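Local coordinates for superoxide dismutase [Mn/Fe] (Porphyromonas gingivalis, PDB 1UES), which catalyses the dismutation of superoxide radicals to oxygen and hydrogen peroxide, as a homodimer with one manganese or iron ion in each subunit, at residues A[68-71]-A[72-75]; A[53-56]-A[57-60]; A[75-78]-A[79-82]; A[26-29]-A[30-34]. The protein carries 1 engineered substitution. All coordinates share one frame; numbering follows the deposited sequence.

Contact 1 (A[68-71]-A[72-75]); sequences AGQT and LNHN. With MN (manganese (II) ion), chain E.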
loop_
_atom_site.group_PDB
_atom_site.type_symbol
_atom_site.label_atom_id
_atom_site.label_comp_id
_atom_site.label_asym_id
_atom_site.label_seq_id
_atom_site.Cartn_x
_atom_site.Cartn_y
_atom_site.Cartn_z
ATOM N N ALA A 68 -15.595 -1.705 -4.065
ATOM C CA ALA A 68 -16.743 -1.556 -3.158
ATOM C C ALA A 68 -16.229 -1.355 -1.728
ATOM O O ALA A 68 -16.658 -0.423 -1.026
ATOM C CB ALA A 68 -17.630 -2.830 -3.215
ATOM N N GLY A 69 -15.331 -2.255 -1.303
ATOM C CA GLY A 69 -14.769 -2.199 0.031
ATOM C C GLY A 69 -14.095 -0.865 0.251
ATOM O O GLY A 69 -14.298 -0.268 1.301
ATOM N N GLN A 70 -13.340 -0.392 -0.744
ATOM C CA GLN A 70 -12.663 0.904 -0.606
ATOM C C GLN A 70 -13.675 2.040 -0.520
ATOM O O GLN A 70 -13.485 2.972 0.271
ATOM C CB GLN A 70 -11.684 1.136 -1.761
ATOM C CG GLN A 70 -10.357 0.360 -1.612
ATOM C CD GLN A 70 -9.608 0.680 -0.302
ATOM O OE1 GLN A 70 -9.977 0.195 0.768
ATOM N NE2 GLN A 70 -8.558 1.487 -0.397
ATOM N N THR A 71 -14.751 1.979 -1.306
ATOM C CA THR A 71 -15.748 3.032 -1.242
ATOM C C THR A 71 -16.376 3.062 0.139
ATOM O O THR A 71 -16.440 4.099 0.775
ATOM C CB THR A 71 -16.835 2.867 -2.321
ATOM O OG1 THR A 71 -16.215 2.941 -3.596
ATOM C CG2 THR A 71 -17.855 3.973 -2.255
ATOM N N LEU A 72 -16.796 1.909 0.638
ATOM C CA LEU A 72 -17.400 1.890 1.950
ATOM C C LEU A 72 -16.433 2.325 3.057
ATOM O O LEU A 72 -16.799 3.097 3.943
ATOM C CB LEU A 72 -17.934 0.486 2.244
ATOM C CG LEU A 72 -18.482 0.366 3.660
ATOM C CD1 LEU A 72 -19.669 1.290 3.833
ATOM C CD2 LEU A 72 -18.857 -1.089 3.953
ATOM N N ASN A 73 -15.201 1.836 2.999
ATOM C CA ASN A 73 -14.224 2.178 4.010
ATOM C C ASN A 73 -14.028 3.703 4.037
ATOM O O ASN A 73 -14.004 4.312 5.101
ATOM C CB ASN A 73 -12.855 1.501 3.727
ATOM C CG ASN A 73 -12.799 0.053 4.217
ATOM O OD1 ASN A 73 -13.312 -0.244 5.282
ATOM N ND2 ASN A 73 -12.169 -0.832 3.442
ATOM N N HIS A 74 -13.874 4.316 2.875
ATOM C CA HIS A 74 -13.636 5.759 2.856
ATOM C C HIS A 74 -14.849 6.529 3.288
ATOM O O HIS A 74 -14.711 7.561 3.927
ATOM C CB HIS A 74 -13.176 6.216 1.478
ATOM C CG HIS A 74 -11.780 5.785 1.168
ATOM N ND1 HIS A 74 -11.490 4.571 0.598
ATOM C CD2 HIS A 74 -10.594 6.384 1.402
ATOM C CE1 HIS A 74 -10.182 4.427 0.489
ATOM N NE2 HIS A 74 -9.611 5.516 0.969
ATOM N N ASN A 75 -16.038 6.054 2.921
ATOM C CA ASN A 75 -17.246 6.755 3.323
ATOM C C ASN A 75 -17.351 6.849 4.831
ATOM O O ASN A 75 -17.661 7.911 5.352
ATOM C CB ASN A 75 -18.490 6.099 2.723
ATOM C CG ASN A 75 -18.607 6.347 1.222
ATOM O OD1 ASN A 75 -17.839 7.130 0.654
ATOM N ND2 ASN A 75 -19.577 5.689 0.574
HETATM MN MN MN E . -7.516 5.703 1.613
HETATM O O HOH W 1 -7.387 3.467 1.627
#
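His-74 grips Gln-70 O twice, through its ring and through its backbone. The ring nitrogen ND1 stands 2.6 Å from Gln-70 O, with the oxygen lying nearly in the imidazole plane, while the amide of His-74 reaches the same oxygen at 3.0 Å as an ordinary i to i+4 helical bond. The two donors come from opposite faces of the carbonyl plane, ND1 lying well above it. With CG set beside the backbone N (chi1 -72°), the ring folds back along the helix and turns its ND1 edge to Gln-70 O, and the short bond fixes its rotation. NE2 on the far side of the ring is thereby aimed at the manganese ion, 2.2 Å away, so Gln-70 supplies a second-shell anchor for this ligand.

The Gln-70 side chain also serves the metal site. Bent at chi2 (-57°), it lets NE2 donate a hydrogen bond to the manganese-bound water at 3.1 Å and sets NE2 3.5 Å from His-74 CE1, with its amide plane steeply turned against the imidazole. Trp-123 NE1 bonds to OE1. Asn-73 ND2 bonds to Gly-143 O and merely lies near Gln-70 OE1, at 3.6 Å; its OD1 is held by Trp-125 NE1. On another flank, the methyl CG2 of Thr-71 lies alongside Asn-75 ND2 at 3.7 Å.

These turns form the middle of helix 62-79. Ala-68, Thr-71 and Asn-75 face helix 53-59, Thr-71, His-74 and Asn-75 also meet helix 21-42, and Gln-70 and Asn-73 bond to tryptophans on strand 122-128.

Contact 2 (A[53-56]-A[57-60]); sequences LNTI and VQKS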
loop_
_atom_site.group_PDB
_atom_site.type_symbol
_atom_site.label_atom_id
_atom_site.label_comp_id
_atom_site.label_asym_id
_atom_site.label_seq_id
_atom_site.Cartn_x
_atom_site.Cartn_y
_atom_site.Cartn_z
ATOM N N LEU A 53 -24.488 -0.348 -1.692
ATOM C CA LEU A 53 -23.076 -0.569 -1.420
ATOM C C LEU A 53 -22.822 -1.642 -0.380
ATOM O O LEU A 53 -21.985 -2.509 -0.552
ATOM C CB LEU A 53 -22.438 0.755 -1.002
ATOM C CG LEU A 53 -20.919 0.753 -0.800
ATOM C CD1 LEU A 53 -20.216 0.260 -2.044
ATOM C CD2 LEU A 53 -20.480 2.194 -0.435
ATOM N N ASN A 54 -23.554 -1.588 0.717
ATOM C CA ASN A 54 -23.380 -2.582 1.753
ATOM C C ASN A 54 -23.535 -4.023 1.251
ATOM O O ASN A 54 -22.787 -4.923 1.645
ATOM C CB ASN A 54 -24.383 -2.299 2.850
ATOM C CG ASN A 54 -23.796 -2.471 4.202
ATOM O OD1 ASN A 54 -24.172 -3.383 4.933
ATOM N ND2 ASN A 54 -22.861 -1.601 4.554
ATOM N N THR A 55 -24.513 -4.247 0.375
ATOM C CA THR A 55 -24.742 -5.585 -0.179
ATOM C C THR A 55 -23.551 -5.995 -1.038
ATOM O O THR A 55 -23.080 -7.120 -0.987
ATOM C CB THR A 55 -26.024 -5.599 -1.045
ATOM O OG1 THR A 55 -27.160 -5.361 -0.206
ATOM C CG2 THR A 55 -26.198 -6.933 -1.768
ATOM N N ILE A 56 -23.045 -5.068 -1.838
ATOM C CA ILE A 56 -21.909 -5.417 -2.671
ATOM C C ILE A 56 -20.679 -5.773 -1.831
ATOM O O ILE A 56 -19.933 -6.678 -2.185
ATOM C CB ILE A 56 -21.555 -4.264 -3.640
ATOM C CG1 ILE A 56 -22.775 -3.925 -4.500
ATOM C CG2 ILE A 56 -20.380 -4.669 -4.509
ATOM C CD1 ILE A 56 -22.617 -2.614 -5.297
ATOM N N VAL A 57 -20.453 -5.057 -0.731
ATOM C CA VAL A 57 -19.293 -5.362 0.093
ATOM C C VAL A 57 -19.450 -6.710 0.802
ATOM O O VAL A 57 -18.473 -7.413 1.002
ATOM C CB VAL A 57 -19.015 -4.253 1.159
ATOM C CG1 VAL A 57 -17.792 -4.641 2.012
ATOM C CG2 VAL A 57 -18.752 -2.899 0.467
ATOM N N GLN A 58 -20.674 -7.055 1.181
ATOM C CA GLN A 58 -20.910 -8.340 1.852
ATOM C C GLN A 58 -20.824 -9.541 0.926
ATOM O O GLN A 58 -20.490 -10.646 1.369
ATOM C CB GLN A 58 -22.294 -8.393 2.501
ATOM C CG GLN A 58 -22.704 -7.206 3.314
ATOM C CD GLN A 58 -24.133 -7.305 3.800
ATOM O OE1 GLN A 58 -24.400 -7.160 4.994
ATOM N NE2 GLN A 58 -25.067 -7.535 2.879
ATOM N N LYS A 59 -21.093 -9.339 -0.361
ATOM C CA LYS A 59 -21.126 -10.471 -1.290
ATOM C C LYS A 59 -20.126 -10.553 -2.430
ATOM O O LYS A 59 -19.823 -11.644 -2.916
ATOM C CB LYS A 59 -22.519 -10.576 -1.928
ATOM C CG LYS A 59 -23.726 -10.321 -1.018
ATOM C CD LYS A 59 -24.985 -10.105 -1.881
ATOM C CE LYS A 59 -26.100 -11.060 -1.517
ATOM N NZ LYS A 59 -27.195 -10.369 -0.766
ATOM N N SER A 60 -19.635 -9.419 -2.902
ATOM C CA SER A 60 -18.732 -9.455 -4.032
ATOM C C SER A 60 -17.328 -9.950 -3.771
ATOM O O SER A 60 -16.919 -10.150 -2.625
ATOM C CB SER A 60 -18.668 -8.073 -4.685
ATOM O OG SER A 60 -17.917 -7.175 -3.892
#
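Ser-60 sets its OG between the backbone N and the carbonyl carbon (chi1 74°), which turns the hydroxyl back toward Ile-56 O. OG donates to that oxygen at 2.7 Å, and the amide of Ser-60 donates to it at 2.8 Å. The two arrive from opposite faces of the carbonyl plane, OG from well above it, so the last turn is tied twice to a single acceptor. A longer, weak bond from Lys-59 N also reaches Ile-56 O. The methyl CG2 of Ile-56 flanks the hydroxyl, 3.6 Å from Ser-60 OG.

Lys-59 runs beside Thr-55, both side chains heading the same way. Its chain bends at chi3 and chi4 round the threonine methyl: Thr-55 CG2 is 3.4 Å from Lys-59 CD, a tight carbon contact, and 3.7 Å from Lys-59 NZ. Thr-55 OG1 is turned to Asp-52 instead. One turn earlier, Leu-53 CD1 makes a looser apolar contact with Val-57 CG2.

The serine that first leaves helical geometry bonds twice to Ile-56 O and so finishes the short helix 53-59, which follows helix 21-42 in the chain and packs on helix 62-79 in the alpha-hairpin domain of iron/manganese superoxide dismutases.

Contact 3 (A[75-78]-A[79-82]); sequences NLYF and TQFR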
loop_
_atom_site.group_PDB
_atom_site.type_symbol
_atom_site.label_atom_id
_atom_site.label_comp_id
_atom_site.label_asym_id
_atom_site.label_seq_id
_atom_site.Cartn_x
_atom_site.Cartn_y
_atom_site.Cartn_z
ATOM N N ASN A 75 -16.038 6.054 2.921
ATOM C CA ASN A 75 -17.246 6.755 3.323
ATOM C C ASN A 75 -17.351 6.849 4.831
ATOM O O ASN A 75 -17.661 7.911 5.352
ATOM C CB ASN A 75 -18.490 6.099 2.723
ATOM C CG ASN A 75 -18.607 6.347 1.222
ATOM O OD1 ASN A 75 -17.839 7.130 0.654
ATOM N ND2 ASN A 75 -19.577 5.689 0.574
ATOM N N LEU A 76 -17.080 5.756 5.535
ATOM C CA LEU A 76 -17.105 5.755 6.988
ATOM C C LEU A 76 -15.921 6.547 7.560
ATOM O O LEU A 76 -16.030 7.263 8.553
ATOM C CB LEU A 76 -17.051 4.311 7.483
ATOM C CG LEU A 76 -18.313 3.510 7.099
ATOM C CD1 LEU A 76 -18.071 2.042 7.312
ATOM C CD2 LEU A 76 -19.525 3.993 7.925
ATOM N N TYR A 77 -14.764 6.405 6.937
ATOM C CA TYR A 77 -13.584 7.089 7.412
ATOM C C TYR A 77 -13.749 8.614 7.381
ATOM O O TYR A 77 -13.605 9.301 8.395
ATOM C CB TYR A 77 -12.390 6.616 6.548
ATOM C CG TYR A 77 -11.095 7.377 6.726
ATOM C CD1 TYR A 77 -10.202 7.037 7.737
ATOM C CD2 TYR A 77 -10.710 8.359 5.797
ATOM C CE1 TYR A 77 -8.941 7.644 7.823
ATOM C CE2 TYR A 77 -9.448 8.968 5.870
ATOM C CZ TYR A 77 -8.569 8.594 6.885
ATOM O OH TYR A 77 -7.279 9.076 6.894
ATOM N N PHE A 78 -14.116 9.171 6.242
ATOM C CA PHE A 78 -14.220 10.623 6.215
ATOM C C PHE A 78 -15.357 11.130 7.075
ATOM O O PHE A 78 -15.259 12.197 7.650
ATOM C CB PHE A 78 -14.401 11.143 4.798
ATOM C CG PHE A 78 -13.167 11.014 3.955
ATOM C CD1 PHE A 78 -13.175 10.190 2.833
ATOM C CD2 PHE A 78 -11.994 11.688 4.304
ATOM C CE1 PHE A 78 -12.043 10.032 2.071
ATOM C CE2 PHE A 78 -10.833 11.516 3.521
ATOM C CZ PHE A 78 -10.878 10.697 2.421
ATOM N N THR A 79 -16.429 10.376 7.189
ATOM C CA THR A 79 -17.538 10.917 7.970
ATOM C C THR A 79 -17.390 10.840 9.480
ATOM O O THR A 79 -18.209 11.409 10.208
ATOM C CB THR A 79 -18.888 10.299 7.552
ATOM O OG1 THR A 79 -18.847 8.872 7.642
ATOM C CG2 THR A 79 -19.225 10.736 6.152
ATOM N N GLN A 80 -16.334 10.205 9.968
ATOM C CA GLN A 80 -16.212 10.077 11.411
ATOM C C GLN A 80 -15.362 11.158 12.046
ATOM O O GLN A 80 -15.227 11.179 13.266
ATOM C CB GLN A 80 -15.637 8.708 11.782
ATOM C CG GLN A 80 -14.148 8.602 11.459
ATOM C CD GLN A 80 -13.612 7.190 11.269
ATOM O OE1 GLN A 80 -14.306 6.170 11.421
ATOM N NE2 GLN A 80 -12.338 7.124 10.922
ATOM N N PHE A 81 -14.812 12.035 11.223
ATOM C CA PHE A 81 -13.927 13.105 11.701
ATOM C C PHE A 81 -14.578 14.473 11.728
ATOM O O PHE A 81 -15.440 14.769 10.904
ATOM C CB PHE A 81 -12.674 13.193 10.797
ATOM C CG PHE A 81 -11.846 11.943 10.753
ATOM C CD1 PHE A 81 -11.468 11.283 11.920
ATOM C CD2 PHE A 81 -11.396 11.442 9.528
ATOM C CE1 PHE A 81 -10.650 10.143 11.864
ATOM C CE2 PHE A 81 -10.579 10.311 9.466
ATOM C CZ PHE A 81 -10.205 9.661 10.628
ATOM N N ARG A 82 -14.149 15.308 12.682
ATOM C CA ARG A 82 -14.625 16.671 12.802
ATOM C C ARG A 82 -13.614 17.491 13.561
ATOM O O ARG A 82 -12.851 16.955 14.356
ATOM C CB ARG A 82 -15.938 16.761 13.607
ATOM C CG ARG A 82 -17.164 16.141 12.940
ATOM C CD ARG A 82 -17.635 16.981 11.756
ATOM N NE ARG A 82 -18.973 16.572 11.321
ATOM C CZ ARG A 82 -19.249 15.390 10.774
ATOM N NH1 ARG A 82 -18.278 14.501 10.587
ATOM N NH2 ARG A 82 -20.503 15.091 10.431
#
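Phe-81 doubles back over the last helical turn, its CB 4.2 Å from Phe-78 O. From there CG lies beside the backbone N (chi1 -60°), and the ring slants across the end of the helix. CD2 comes to 3.3 Å from Tyr-77 O, and CE2 passes that same oxygen to settle over the centre of the Tyr-77 ring, 3.5 Å from Tyr-77 CE1. CZ follows, 3.7 Å from Tyr-77 CE1. The pair is a T-shaped stack in which Phe-81 offers its edge to the face of Tyr-77, the ring planes standing at 82°. Gln-80 CG lies over one face of the Phe-81 ring, toward the rim.

Along the backbone, Thr-79 OG1 folds back to donate to Asn-75 O at 2.8 Å, a bond its amide only weakly reinforces, and Gln-80 N closes a tighter turn onto Tyr-77 O at 3.3 Å. The amide of Gln-80 is held outside the turn, NE2 by Thr-155 O and OE1 by Arg-190.

This stretch carries the chain out of helix 62-79 beside strand 151-157, which meets Tyr-77 and Gln-80. Helix 184-190 touches Thr-79 and Arg-82, while Phe-78 rests on Leu-32 of helix 21-42.

Contact 4 (A[26-29]-A[30-34]); sequences FHHG and KHLKT. With MN (manganese (II) ion), chain E.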
loop_
_atom_site.group_PDB
_atom_site.type_symbol
_atom_site.label_atom_id
_atom_site.label_comp_id
_atom_site.label_asym_id
_atom_site.label_seq_id
_atom_site.Cartn_x
_atom_site.Cartn_y
_atom_site.Cartn_z
ATOM N N PHE A 26 -6.437 15.062 -2.527
ATOM C CA PHE A 26 -6.097 13.856 -3.259
ATOM C C PHE A 26 -6.826 12.609 -2.735
ATOM O O PHE A 26 -7.323 11.786 -3.510
ATOM C CB PHE A 26 -4.571 13.622 -3.205
ATOM C CG PHE A 26 -3.814 14.598 -4.032
ATOM C CD1 PHE A 26 -3.758 14.421 -5.412
ATOM C CD2 PHE A 26 -3.238 15.722 -3.464
ATOM C CE1 PHE A 26 -3.141 15.362 -6.240
ATOM C CE2 PHE A 26 -2.614 16.684 -4.269
ATOM C CZ PHE A 26 -2.565 16.505 -5.669
ATOM N N HIS A 27 -6.882 12.477 -1.416
ATOM C CA HIS A 27 -7.485 11.288 -0.809
ATOM C C HIS A 27 -8.968 11.185 -1.145
ATOM O O HIS A 27 -9.436 10.151 -1.646
ATOM C CB HIS A 27 -7.255 11.324 0.721
ATOM C CG HIS A 27 -7.397 9.988 1.369
ATOM N ND1 HIS A 27 -7.154 9.773 2.708
ATOM C CD2 HIS A 27 -7.711 8.787 0.841
ATOM C CE1 HIS A 27 -7.308 8.490 2.980
ATOM N NE2 HIS A 27 -7.633 7.874 1.859
ATOM N N HIS A 28 -9.702 12.243 -0.830
ATOM C CA HIS A 28 -11.123 12.274 -1.124
ATOM C C HIS A 28 -11.384 12.635 -2.585
ATOM O O HIS A 28 -12.105 11.928 -3.286
ATOM C CB HIS A 28 -11.841 13.268 -0.195
ATOM C CG HIS A 28 -13.262 13.518 -0.572
ATOM N ND1 HIS A 28 -13.629 14.528 -1.435
ATOM C CD2 HIS A 28 -14.400 12.841 -0.277
ATOM C CE1 HIS A 28 -14.931 14.457 -1.664
ATOM N NE2 HIS A 28 -15.419 13.441 -0.974
ATOM N N GLY A 29 -10.791 13.730 -3.058
ATOM C CA GLY A 29 -11.044 14.146 -4.427
ATOM C C GLY A 29 -10.550 13.270 -5.569
ATOM O O GLY A 29 -11.135 13.297 -6.656
ATOM N N LYS A 30 -9.474 12.520 -5.364
ATOM C CA LYS A 30 -8.935 11.692 -6.434
ATOM C C LYS A 30 -9.038 10.194 -6.163
ATOM O O LYS A 30 -9.591 9.462 -6.981
ATOM C CB LYS A 30 -7.479 12.076 -6.704
ATOM C CG LYS A 30 -7.348 13.525 -7.180
ATOM C CD LYS A 30 -8.058 13.688 -8.525
ATOM C CE LYS A 30 -7.724 15.036 -9.201
ATOM N NZ LYS A 30 -8.877 15.965 -9.083
ATOM N N HIS A 31 -8.497 9.726 -5.035
ATOM C CA HIS A 31 -8.588 8.293 -4.736
ATOM C C HIS A 31 -10.004 7.792 -4.604
ATOM O O HIS A 31 -10.377 6.782 -5.233
ATOM C CB HIS A 31 -7.860 7.961 -3.440
ATOM C CG HIS A 31 -6.378 8.039 -3.556
ATOM N ND1 HIS A 31 -5.594 6.961 -3.887
ATOM C CD2 HIS A 31 -5.530 9.077 -3.357
ATOM C CE1 HIS A 31 -4.326 7.326 -3.882
ATOM N NE2 HIS A 31 -4.258 8.604 -3.570
ATOM N N LEU A 32 -10.795 8.440 -3.751
ATOM C CA LEU A 32 -12.165 7.982 -3.586
ATOM C C LEU A 32 -12.971 8.128 -4.875
ATOM O O LEU A 32 -13.750 7.253 -5.228
ATOM C CB LEU A 32 -12.840 8.690 -2.418
ATOM C CG LEU A 32 -14.272 8.264 -2.056
ATOM C CD1 LEU A 32 -14.372 6.724 -1.894
ATOM C CD2 LEU A 32 -14.657 8.932 -0.744
ATOM N N LYS A 33 -12.791 9.226 -5.594
ATOM C CA LYS A 33 -13.475 9.376 -6.862
ATOM C C LYS A 33 -13.130 8.187 -7.791
ATOM O O LYS A 33 -14.000 7.631 -8.475
ATOM C CB LYS A 33 -13.056 10.707 -7.498
ATOM C CG LYS A 33 -13.632 10.945 -8.890
ATOM C CD LYS A 33 -12.546 11.423 -9.872
ATOM C CE LYS A 33 -11.482 10.355 -10.183
ATOM N NZ LYS A 33 -10.095 10.634 -9.694
ATOM N N THR A 34 -11.862 7.782 -7.829
ATOM C CA THR A 34 -11.466 6.669 -8.677
ATOM C C THR A 34 -12.137 5.356 -8.250
ATOM O O THR A 34 -12.577 4.560 -9.104
ATOM C CB THR A 34 -9.925 6.498 -8.663
ATOM O OG1 THR A 34 -9.326 7.648 -9.276
ATOM C CG2 THR A 34 -9.504 5.281 -9.414
HETATM MN MN MN E . -7.516 5.703 1.613
HETATM O O HOH W 1 -7.387 3.467 1.627
#
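One wall of the manganese site is built here on helix 21-42, where His-27 binds the metal and His-31 stands one turn further along. His-27 NE2 coordinates the manganese at 2.2 Å; His-74, Asp-157, His-161 and a water complete the shell. With CG anti to the backbone nitrogen (chi1 -160°), the His-27 ring swings along the helix, its edge facing His-31 CB, which lies 4.4 Å from His-27 CD2.

The His-31 ring presents its own edge to the preceding turn: CD2 is 3.3 Å from Phe-26 O, close to the ring plane. The adjoining NE2 bonds to the hydroxyl of Tyr-164 of the second subunit, and the ring stacks on the metal ligand His-161. On another face of the helix, His-28 CD2 meets Leu-32 CD2 at 3.9 Å, while Lys-30 CG brushes the Phe-26 ring at CD1.

The backbone is wider than an ordinary alpha helix. Phe-26 O accepts from His-31 N at 2.8 Å, almost straight, and from Lys-30 N at 2.9 Å, the latter from well above the carbonyl plane; His-27 O takes Leu-32 N, five residues on, at 3.0 Å. Such i to i+5 bonds define pi-type turns. One of them is accepted by the backbone of the metal ligand His-27 itself, in a helix whose histidine-tyrosine link across the dimer interface is characteristic of iron/manganese superoxide dismutases.

From the N terminus the four contacts run in series, none nested within or crossing another: contact 4 on helix 21-42, contact 2 on helix 53-59, then contacts 1 and 3 on helix 62-79 and its exit. Each spans a turn or two, so none closes a long loop; contacts 1 and 3 share Asn-75. Manganese joins contacts 1 and 4, its ligand atoms His-74 NE2 and His-27 NE2 lying 3.2 Å apart. Contact 3 sets the rings of Tyr-77 and Phe-78 against His-27 of contact 4. Contact 2 lies farther from the metal and leans on contact 1, where Ile-56 packs on Ala-68 and Leu-53 on Thr-71, tying the short helix to helix 62-79.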